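Long-range contacts in protein-tyrosine-phosphatase (Shewanella sp., PDB 2Z72), which probably hydrolyses phosphotyrosine through a zinc-bearing calcineurin-like phosphoesterase centre and remains active at low temperature: residues Val74-Val85 with Ile307-Leu316; Val154-Val162 with Arg175-Ala183. All coordinates share one frame; numbering follows the deposited sequence.

Interaction 1 of 2, residues Val74-Val85 with Ile307-Leu316; sequences VALSDVHGQYDV and IKVGKSGELL. With ZN (zinc ion), chain B.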
loop_
_atom_site.group_PDB
_atom_site.type_symbol
_atom_site.label_atom_id
_atom_site.label_comp_id
_atom_site.label_asym_id
_atom_site.label_seq_id
_atom_site.Cartn_x
_atom_site.Cartn_y
_atom_site.Cartn_z
ATOM N N VAL A 74 -6.418 -11.478 2.266
ATOM C CA VAL A 74 -5.311 -11.250 3.181
ATOM C C VAL A 74 -5.015 -9.766 3.228
ATOM O O VAL A 74 -5.059 -9.046 2.222
ATOM C CB VAL A 74 -4.161 -12.125 2.643
ATOM C CG1 VAL A 74 -3.635 -11.665 1.281
ATOM C CG2 VAL A 74 -3.020 -12.106 3.626
ATOM N N ALA A 75 -4.702 -9.256 4.426
ATOM C CA ALA A 75 -4.414 -7.845 4.596
ATOM C C ALA A 75 -3.140 -7.651 5.395
ATOM O O ALA A 75 -2.842 -8.420 6.326
ATOM C CB ALA A 75 -5.576 -7.150 5.299
ATOM N N LEU A 76 -2.422 -6.612 5.051
ATOM C CA LEU A 76 -1.157 -6.240 5.688
ATOM C C LEU A 76 -0.860 -4.808 5.318
ATOM O O LEU A 76 -1.518 -4.211 4.478
ATOM C CB LEU A 76 0.002 -7.192 5.358
ATOM C CG LEU A 76 0.484 -7.154 3.881
ATOM C CD1 LEU A 76 1.767 -7.968 3.755
ATOM C CD2 LEU A 76 -0.515 -7.719 2.896
ATOM N N SER A 77 0.152 -4.194 5.941
ATOM C CA SER A 77 0.324 -2.750 5.789
ATOM C C SER A 77 1.674 -2.292 6.287
ATOM O O SER A 77 2.382 -2.987 6.990
ATOM C CB SER A 77 -0.717 -2.076 6.680
ATOM O OG SER A 77 -0.932 -0.727 6.308
ATOM N N ASP A 78 2.031 -1.073 5.908
ATOM C CA ASP A 78 3.147 -0.324 6.491
ATOM C C ASP A 78 4.466 -1.078 6.363
ATOM O O ASP A 78 5.273 -1.188 7.279
ATOM C CB ASP A 78 2.848 0.037 7.954
ATOM C CG ASP A 78 1.699 1.033 8.057
ATOM O OD1 ASP A 78 1.916 2.259 8.075
ATOM O OD2 ASP A 78 0.528 0.559 8.058
ATOM N N VAL A 79 4.720 -1.572 5.138
ATOM C CA VAL A 79 6.001 -2.226 4.880
ATOM C C VAL A 79 7.180 -1.248 5.016
ATOM O O VAL A 79 8.251 -1.672 5.421
ATOM C CB VAL A 79 5.922 -2.903 3.498
ATOM C CG1 VAL A 79 7.268 -3.397 3.023
ATOM C CG2 VAL A 79 4.899 -4.029 3.493
ATOM N N HIS A 80 6.987 0.016 4.646
ATOM C CA HIS A 80 8.019 1.042 4.891
ATOM C C HIS A 80 9.375 0.599 4.402
ATOM O O HIS A 80 10.383 0.576 5.112
ATOM C CB HIS A 80 8.030 1.445 6.380
ATOM C CG HIS A 80 6.882 2.364 6.684
ATOM N ND1 HIS A 80 6.701 3.553 6.048
ATOM C CD2 HIS A 80 5.877 2.291 7.597
ATOM C CE1 HIS A 80 5.618 4.148 6.519
ATOM N NE2 HIS A 80 5.064 3.405 7.494
ATOM N N GLY A 81 9.431 0.120 3.153
ATOM C CA GLY A 81 10.667 -0.200 2.504
ATOM C C GLY A 81 11.379 -1.444 3.000
ATOM O O GLY A 81 12.594 -1.578 2.703
ATOM N N GLN A 82 10.726 -2.326 3.703
ATOM C CA GLN A 82 11.334 -3.565 4.222
ATOM C C GLN A 82 10.926 -4.751 3.342
ATOM O O GLN A 82 10.038 -5.533 3.660
ATOM C CB GLN A 82 10.961 -3.759 5.670
ATOM C CG GLN A 82 11.478 -2.666 6.558
ATOM C CD GLN A 82 12.979 -2.619 6.722
ATOM O OE1 GLN A 82 13.519 -1.522 7.084
ATOM N NE2 GLN A 82 13.687 -3.683 6.539
ATOM N N TYR A 83 11.570 -4.859 2.190
ATOM C CA TYR A 83 11.303 -5.901 1.224
ATOM C C TYR A 83 11.576 -7.291 1.750
ATOM O O TYR A 83 10.761 -8.224 1.615
ATOM C CB TYR A 83 12.102 -5.668 -0.061
ATOM C CG TYR A 83 12.009 -6.797 -1.059
ATOM C CD1 TYR A 83 13.054 -7.622 -1.341
ATOM C CD2 TYR A 83 10.800 -6.999 -1.737
ATOM C CE1 TYR A 83 12.978 -8.640 -2.262
ATOM C CE2 TYR A 83 10.710 -8.036 -2.672
ATOM C CZ TYR A 83 11.775 -8.843 -2.924
ATOM O OH TYR A 83 11.612 -9.856 -3.863
ATOM N N ASP A 84 12.735 -7.500 2.405
ATOM C CA ASP A 84 13.071 -8.812 2.878
ATOM C C ASP A 84 12.028 -9.318 3.843
ATOM O O ASP A 84 11.644 -10.524 3.799
ATOM C CB ASP A 84 14.448 -8.833 3.566
ATOM C CG ASP A 84 15.597 -8.407 2.685
ATOM O OD1 ASP A 84 15.511 -8.565 1.446
ATOM O OD2 ASP A 84 16.592 -7.939 3.265
ATOM N N VAL A 85 11.559 -8.482 4.759
ATOM C CA VAL A 85 10.543 -8.910 5.721
ATOM C C VAL A 85 9.222 -9.230 5.014
ATOM O O VAL A 85 8.609 -10.279 5.303
ATOM C CB VAL A 85 10.318 -7.828 6.785
ATOM C CG1 VAL A 85 9.180 -8.173 7.735
ATOM C CG2 VAL A 85 11.605 -7.596 7.593
ATOM N N ILE A 307 6.333 -4.075 10.550
ATOM C CA ILE A 307 7.285 -4.455 9.524
ATOM C C ILE A 307 8.374 -3.375 9.406
ATOM O O ILE A 307 9.527 -3.701 9.063
ATOM C CB ILE A 307 6.549 -4.716 8.187
ATOM C CG1 ILE A 307 5.701 -5.940 8.285
ATOM C CG2 ILE A 307 7.577 -4.806 7.027
ATOM C CD1 ILE A 307 4.733 -6.129 7.109
ATOM N N LYS A 308 8.052 -2.109 9.645
ATOM C CA LYS A 308 8.983 -1.016 9.477
ATOM C C LYS A 308 10.240 -1.183 10.299
ATOM O O LYS A 308 11.245 -0.605 9.939
ATOM C CB LYS A 308 8.333 0.333 9.819
ATOM C CG LYS A 308 8.053 0.509 11.324
ATOM C CD LYS A 308 7.241 1.698 11.653
ATOM C CE LYS A 308 7.061 1.873 13.152
ATOM N NZ LYS A 308 6.263 3.057 13.498
ATOM N N VAL A 309 10.177 -1.950 11.391
ATOM C CA VAL A 309 11.343 -2.114 12.269
ATOM C C VAL A 309 12.339 -3.043 11.620
ATOM O O VAL A 309 13.512 -3.049 11.999
ATOM C CB VAL A 309 10.878 -2.558 13.648
ATOM C CG1 VAL A 309 12.006 -2.905 14.618
ATOM C CG2 VAL A 309 10.110 -1.420 14.289
ATOM N N GLY A 310 11.950 -3.806 10.589
ATOM C CA GLY A 310 12.915 -4.554 9.791
ATOM C C GLY A 310 13.200 -5.958 10.258
ATOM O O GLY A 310 14.111 -6.601 9.723
ATOM N N LYS A 311 12.432 -6.470 11.205
ATOM C CA LYS A 311 12.664 -7.812 11.758
ATOM C C LYS A 311 11.588 -8.838 11.470
ATOM O O LYS A 311 11.927 -9.975 11.254
ATOM C CB LYS A 311 12.861 -7.710 13.276
ATOM C CG LYS A 311 14.118 -6.931 13.589
ATOM C CD LYS A 311 14.145 -6.500 15.042
ATOM C CE LYS A 311 15.414 -5.683 15.286
ATOM N NZ LYS A 311 15.200 -4.291 15.833
ATOM N N SER A 312 10.305 -8.429 11.515
ATOM C CA SER A 312 9.222 -9.410 11.357
ATOM C C SER A 312 7.948 -8.664 10.977
ATOM O O SER A 312 7.883 -7.454 11.087
ATOM C CB SER A 312 8.983 -10.197 12.618
ATOM O OG SER A 312 8.548 -9.347 13.650
ATOM N N GLY A 313 6.932 -9.425 10.581
ATOM C CA GLY A 313 5.612 -8.898 10.368
ATOM C C GLY A 313 4.628 -10.033 10.360
ATOM O O GLY A 313 4.976 -11.196 10.419
ATOM N N GLU A 314 3.353 -9.773 10.252
ATOM C CA GLU A 314 2.199 -10.549 10.312
ATOM C C GLU A 314 1.159 -10.031 9.333
ATOM O O GLU A 314 1.189 -8.884 8.858
ATOM C CB GLU A 314 1.572 -10.566 11.736
ATOM C CG GLU A 314 2.608 -11.039 12.762
ATOM C CD GLU A 314 1.980 -11.359 14.121
ATOM O OE1 GLU A 314 2.733 -11.890 14.983
ATOM O OE2 GLU A 314 0.796 -11.005 14.351
ATOM N N LEU A 315 0.204 -10.910 9.063
ATOM C CA LEU A 315 -0.943 -10.559 8.206
ATOM C C LEU A 315 -2.214 -11.023 8.853
ATOM O O LEU A 315 -2.251 -11.800 9.823
ATOM C CB LEU A 315 -0.713 -11.086 6.800
ATOM C CG LEU A 315 -0.413 -12.579 6.615
ATOM C CD1 LEU A 315 -1.641 -13.462 6.754
ATOM C CD2 LEU A 315 0.207 -12.776 5.224
ATOM N N LEU A 316 -3.325 -10.575 8.264
ATOM C CA LEU A 316 -4.669 -10.969 8.603
ATOM C C LEU A 316 -5.257 -11.747 7.440
ATOM O O LEU A 316 -5.172 -11.295 6.294
ATOM C CB LEU A 316 -5.517 -9.714 8.874
ATOM C CG LEU A 316 -7.020 -9.933 9.048
ATOM C CD1 LEU A 316 -7.294 -10.717 10.344
ATOM C CD2 LEU A 316 -7.740 -8.608 9.059
HETATM ZN ZN ZN B . 3.273 3.683 8.358
HETATM O O HOH W 1 3.526 -3.623 9.432
HETATM O O HOH W 2 5.405 -0.944 10.011
HETATM O O HOH W 3 11.745 0.700 7.607
HETATM O O HOH W 4 15.770 -5.075 7.448
HETATM O O HOH W 5 3.846 2.773 10.182
HETATM O O HOH W 6 2.273 5.168 9.193
#

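Interaction 2 of 2, residues Val154-Val162 with Arg175-Ala183; sequences VLGGDLRYV and RPYNKLYSA. Unlike the reference sequence in segment 175-183: Ser182 (reference Gly).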
loop_
_atom_site.group_PDB
_atom_site.type_symbol
_atom_site.label_atom_id
_atom_site.label_comp_id
_atom_site.label_asym_id
_atom_site.label_seq_id
_atom_site.Cartn_x
_atom_site.Cartn_y
_atom_site.Cartn_z
ATOM N N VAL A 154 5.086 11.523 -0.229
ATOM C CA VAL A 154 6.113 11.417 -1.249
ATOM C C VAL A 154 5.639 12.045 -2.526
ATOM O O VAL A 154 6.348 12.853 -3.153
ATOM C CB VAL A 154 6.568 9.967 -1.449
ATOM C CG1 VAL A 154 7.357 9.806 -2.711
ATOM C CG2 VAL A 154 7.382 9.527 -0.202
ATOM N N LEU A 155 4.459 11.666 -3.007
ATOM C CA LEU A 155 4.015 12.140 -4.298
ATOM C C LEU A 155 3.839 13.669 -4.251
ATOM O O LEU A 155 4.074 14.324 -5.276
ATOM C CB LEU A 155 2.746 11.427 -4.769
ATOM C CG LEU A 155 2.994 10.155 -5.570
ATOM C CD1 LEU A 155 3.886 9.138 -4.980
ATOM C CD2 LEU A 155 1.574 9.629 -5.926
ATOM N N GLY A 156 3.470 14.198 -3.097
ATOM C CA GLY A 156 3.263 15.621 -2.943
ATOM C C GLY A 156 4.480 16.443 -2.584
ATOM O O GLY A 156 4.332 17.680 -2.502
ATOM N N GLY A 157 5.618 15.822 -2.338
ATOM C CA GLY A 157 6.792 16.607 -1.999
ATOM C C GLY A 157 7.095 16.792 -0.542
ATOM O O GLY A 157 7.947 17.664 -0.228
ATOM N N ASP A 158 6.480 16.010 0.332
ATOM C CA ASP A 158 6.842 16.005 1.758
ATOM C C ASP A 158 7.786 14.853 1.958
ATOM O O ASP A 158 7.371 13.673 2.023
ATOM C CB ASP A 158 5.564 15.909 2.588
ATOM C CG ASP A 158 5.826 15.885 4.057
ATOM O OD1 ASP A 158 7.020 15.919 4.431
ATOM O OD2 ASP A 158 4.868 15.850 4.833
ATOM N N LEU A 159 9.089 15.204 2.039
ATOM C CA LEU A 159 10.144 14.211 1.965
ATOM C C LEU A 159 10.849 13.995 3.280
ATOM O O LEU A 159 11.995 13.464 3.331
ATOM C CB LEU A 159 11.130 14.631 0.824
ATOM C CG LEU A 159 10.415 14.918 -0.498
ATOM C CD1 LEU A 159 11.403 15.366 -1.555
ATOM C CD2 LEU A 159 9.633 13.718 -0.999
ATOM N N ARG A 160 10.193 14.362 4.374
ATOM C CA ARG A 160 10.821 14.274 5.695
ATOM C C ARG A 160 11.290 12.885 6.071
ATOM O O ARG A 160 12.210 12.794 6.902
ATOM C CB ARG A 160 9.863 14.752 6.798
ATOM C CG ARG A 160 9.625 16.226 6.711
ATOM C CD ARG A 160 8.609 16.693 7.754
ATOM N NE ARG A 160 7.277 16.211 7.311
ATOM C CZ ARG A 160 6.217 16.260 8.067
ATOM N NH1 ARG A 160 6.282 16.739 9.303
ATOM N NH2 ARG A 160 5.064 15.796 7.627
ATOM N N TYR A 161 10.669 11.831 5.552
ATOM C CA TYR A 161 10.864 10.481 6.031
ATOM C C TYR A 161 11.554 9.562 5.038
ATOM O O TYR A 161 11.697 8.334 5.274
ATOM C CB TYR A 161 9.497 9.901 6.490
ATOM C CG TYR A 161 8.819 10.891 7.438
ATOM C CD1 TYR A 161 7.732 11.617 7.053
ATOM C CD2 TYR A 161 9.332 11.192 8.661
ATOM C CE1 TYR A 161 7.099 12.538 7.859
ATOM C CE2 TYR A 161 8.704 12.110 9.510
ATOM C CZ TYR A 161 7.612 12.780 9.074
ATOM O OH TYR A 161 6.958 13.707 9.851
ATOM N N VAL A 162 12.067 10.088 3.951
ATOM C CA VAL A 162 12.774 9.334 2.933
ATOM C C VAL A 162 14.155 8.929 3.439
ATOM O O VAL A 162 14.906 9.755 3.950
ATOM C CB VAL A 162 12.882 10.156 1.646
ATOM C CG1 VAL A 162 13.594 9.391 0.558
ATOM C CG2 VAL A 162 11.458 10.560 1.165
ATOM N N ARG A 175 16.784 15.108 -10.052
ATOM C CA ARG A 175 15.432 15.562 -9.757
ATOM C C ARG A 175 15.100 15.169 -8.338
ATOM O O ARG A 175 15.651 14.175 -7.830
ATOM C CB ARG A 175 14.452 15.083 -10.752
ATOM C CG ARG A 175 14.319 13.618 -10.753
ATOM C CD ARG A 175 13.692 13.241 -12.097
ATOM N NE ARG A 175 14.665 13.189 -13.188
ATOM C CZ ARG A 175 14.423 12.737 -14.413
ATOM N NH1 ARG A 175 13.218 12.283 -14.721
ATOM N NH2 ARG A 175 15.389 12.732 -15.316
ATOM N N PRO A 176 14.208 15.944 -7.747
ATOM C CA PRO A 176 13.861 15.658 -6.349
ATOM C C PRO A 176 13.049 14.387 -6.220
ATOM O O PRO A 176 12.463 13.852 -7.181
ATOM C CB PRO A 176 13.065 16.862 -5.884
ATOM C CG PRO A 176 12.509 17.437 -7.115
ATOM C CD PRO A 176 13.507 17.172 -8.216
ATOM N N TYR A 177 12.987 13.793 -5.020
ATOM C CA TYR A 177 12.457 12.466 -4.849
ATOM C C TYR A 177 11.000 12.354 -5.284
ATOM O O TYR A 177 10.600 11.346 -5.856
ATOM C CB TYR A 177 12.585 12.056 -3.386
ATOM C CG TYR A 177 12.308 10.630 -3.060
ATOM C CD1 TYR A 177 11.086 10.268 -2.455
ATOM C CD2 TYR A 177 13.204 9.593 -3.258
ATOM C CE1 TYR A 177 10.810 8.947 -2.140
ATOM C CE2 TYR A 177 12.957 8.308 -2.931
ATOM C CZ TYR A 177 11.735 7.976 -2.359
ATOM O OH TYR A 177 11.430 6.718 -1.978
ATOM N N ASN A 178 10.208 13.381 -5.039
ATOM C CA ASN A 178 8.816 13.362 -5.529
ATOM C C ASN A 178 8.757 13.223 -7.029
ATOM O O ASN A 178 7.789 12.626 -7.557
ATOM C CB ASN A 178 8.097 14.598 -5.019
ATOM C CG ASN A 178 8.739 15.899 -5.371
ATOM O OD1 ASN A 178 9.894 16.095 -4.931
ATOM N ND2 ASN A 178 8.096 16.801 -6.080
ATOM N N LYS A 179 9.697 13.770 -7.745
ATOM C CA LYS A 179 9.707 13.696 -9.218
ATOM C C LYS A 179 10.258 12.390 -9.720
ATOM O O LYS A 179 10.217 12.075 -10.919
ATOM C CB LYS A 179 10.417 14.913 -9.764
ATOM C CG LYS A 179 9.682 16.185 -9.519
ATOM C CD LYS A 179 8.365 16.231 -10.286
ATOM C CE LYS A 179 7.790 17.659 -10.158
ATOM N NZ LYS A 179 6.328 17.628 -10.449
ATOM N N LEU A 180 10.794 11.529 -8.862
ATOM C CA LEU A 180 11.105 10.167 -9.234
ATOM C C LEU A 180 9.873 9.292 -9.249
ATOM O O LEU A 180 9.952 8.157 -9.710
ATOM C CB LEU A 180 12.179 9.601 -8.298
ATOM C CG LEU A 180 13.541 10.284 -8.326
ATOM C CD1 LEU A 180 14.492 9.655 -7.315
ATOM C CD2 LEU A 180 14.151 10.167 -9.726
ATOM N N TYR A 181 8.763 9.824 -8.796
ATOM C CA TYR A 181 7.465 9.105 -8.720
ATOM C C TYR A 181 6.331 9.956 -9.252
ATOM O O TYR A 181 5.170 9.788 -8.862
ATOM C CB TYR A 181 7.161 8.656 -7.255
ATOM C CG TYR A 181 8.271 7.726 -6.768
ATOM C CD1 TYR A 181 8.289 6.398 -7.184
ATOM C CD2 TYR A 181 9.313 8.140 -5.982
ATOM C CE1 TYR A 181 9.301 5.529 -6.798
ATOM C CE2 TYR A 181 10.317 7.322 -5.591
ATOM C CZ TYR A 181 10.318 6.006 -5.983
ATOM O OH TYR A 181 11.322 5.166 -5.570
ATOM N N SER A 182 6.656 10.887 -10.144
ATOM C CA SER A 182 5.657 11.793 -10.731
ATOM C C SER A 182 4.808 11.093 -11.770
ATOM O O SER A 182 4.979 9.907 -12.101
ATOM C CB SER A 182 6.417 13.000 -11.290
ATOM O OG SER A 182 7.203 12.541 -12.378
ATOM N N ALA A 183 3.861 11.856 -12.334
ATOM C CA ALA A 183 2.956 11.294 -13.330
ATOM C C ALA A 183 3.604 10.880 -14.625
ATOM O O ALA A 183 2.975 10.212 -15.465
ATOM C CB ALA A 183 1.856 12.302 -13.611
HETATM O O HOH W 7 5.030 13.174 -7.594
HETATM O O HOH W 8 5.160 16.674 -6.192
#

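Interaction 1 of 2, residues Val74-Val85 with Ile307-Leu316
Ala75 and Leu316 pair across neighbouring strands in a largely buried contact, where strand 72-76 and the zinc-binding loop after it meet the 3-10 turn 307-309 and the chain entering strand 315-319. They form an antiparallel hydrogen-bonded pair: Ala75 N reaches Leu316 O at 2.8 Å, and Leu316 N returns an almost straight bond (170°) to Ala75 O. Alongside, Val74 CG2 lies against both methyls of Leu315, 3.7 Å from CD2. Beyond Leu76 the backbones part and Ile307 bridges the gap, its CG2 lying 3.6 Å from Val79 O and touching Val85 CG1, while CD1 meets Val79 CG2. Waters link Ser77 O to Ile307 N and Asp78 O to Lys308 N. Val85 straddles the following loop, with CG1 at the Ser312 carbonyl carbon and CG2 3.4 Å from Gly310 O. Gln82 CG lies 3.3 Å from Ile307 O, and the chain, bent at chi2 (-68°), brings NE2 within 3.5 Å of Gly310 CA; a water accepts a weak bond from NE2 and donates to Gly310 O. An alanine here would probably leave Gly310 and the Ile307 carbonyl less covered and lose the water link. His80 and Lys308 lie side by side, CB to CB 3.6 Å, before the lysine ammonium departs to Ser288. Asp78 OD1 and His80 NE2 each bind zinc at 2.0 Å, joined by Asp114 and two waters, as in the Asp-x-His motif of calcineurin-like phosphoesterases. Ser77 OG donates a hydrogen bond to Asp78 OD2 from above the carboxylate plane (42° out of it), and the backbone N of His286 bonds the same oxygen, while His80 ND1 is bonded to Phe116 O. These second-shell bonds probably restrict the rotation of both metal ligands, whose loop rests on hydrocarbon and bridging water.

Interaction 2 of 2, residues Val154-Val162 with Arg175-Ala183
Val162 CG1 sits squarely over one face of the Tyr177 ring, 3.6 Å from its centroid and 8° off the normal, a CH-pi contact, while CG2 of the same valine leans on Tyr177 CD1 and CE1. The ring has neighbours on its other sides too. Val154 CG1 comes obliquely to within 3.6 Å of Tyr177 CE1, with CG2 at the edge in the ring plane; Leu159 CD2 also meets the edge, 4.0 Å from Tyr177 CD1; and Tyr181 CE2 lies above the opposite face, offset toward the rim. With its CG anti to the backbone N (chi1 -170°), Tyr177 extends into this apolar nest. Leu155 crosses Tyr181 at about a right angle, Leu155 CD1 to Tyr181 CB 4.0 Å.

Asn178 packs its CB methylene tightly against the helix end, in van der Waals contact 3.1 Å from Val154 O. The polar links run through water: one water gives a proton to Leu155 O and accepts from the side-chain ND2 of Asn178 at 2.9 Å, and a second donates to both Leu155 O and the backbone O of Asn178. Two water protons therefore hold the Leu155 carbonyl where helix 149-156 terminates.

Further out, Gly157 closes that helix in a Schellman motif, its positive phi turning the chain toward Leu159 and Val162. Tyr181 is steadied by a hydrogen bond from its hydroxyl to Asn123 and an edge-to-face meeting with Phe116, which also touches Tyr177. Without a direct hydrogen bond across it, the contact depends on aromatic and aliphatic packing, and its polar links run through two waters at the helix C terminus.

How the interactions relate
From the N terminus, strand 72-76 and the loop after it come first, but their partner, residues 307-316, lies more than 200 residues later, so interaction 1 closes a very wide loop. Interaction 2 is nested inside it as a short closure. The two do not touch: their centres are 22 Å apart and their nearest atoms about 7 Å. Interaction 1 ties strand 72-76 and the zinc-binding loop to the 307-316 turn and the start of strand 315-319; interaction 2 ties the helix beginning with zinc ligand Asn149 to the loop joining helices 166-172 and 186-192. Phe116 lies between them, its carbonyl serving the first and its ring the second.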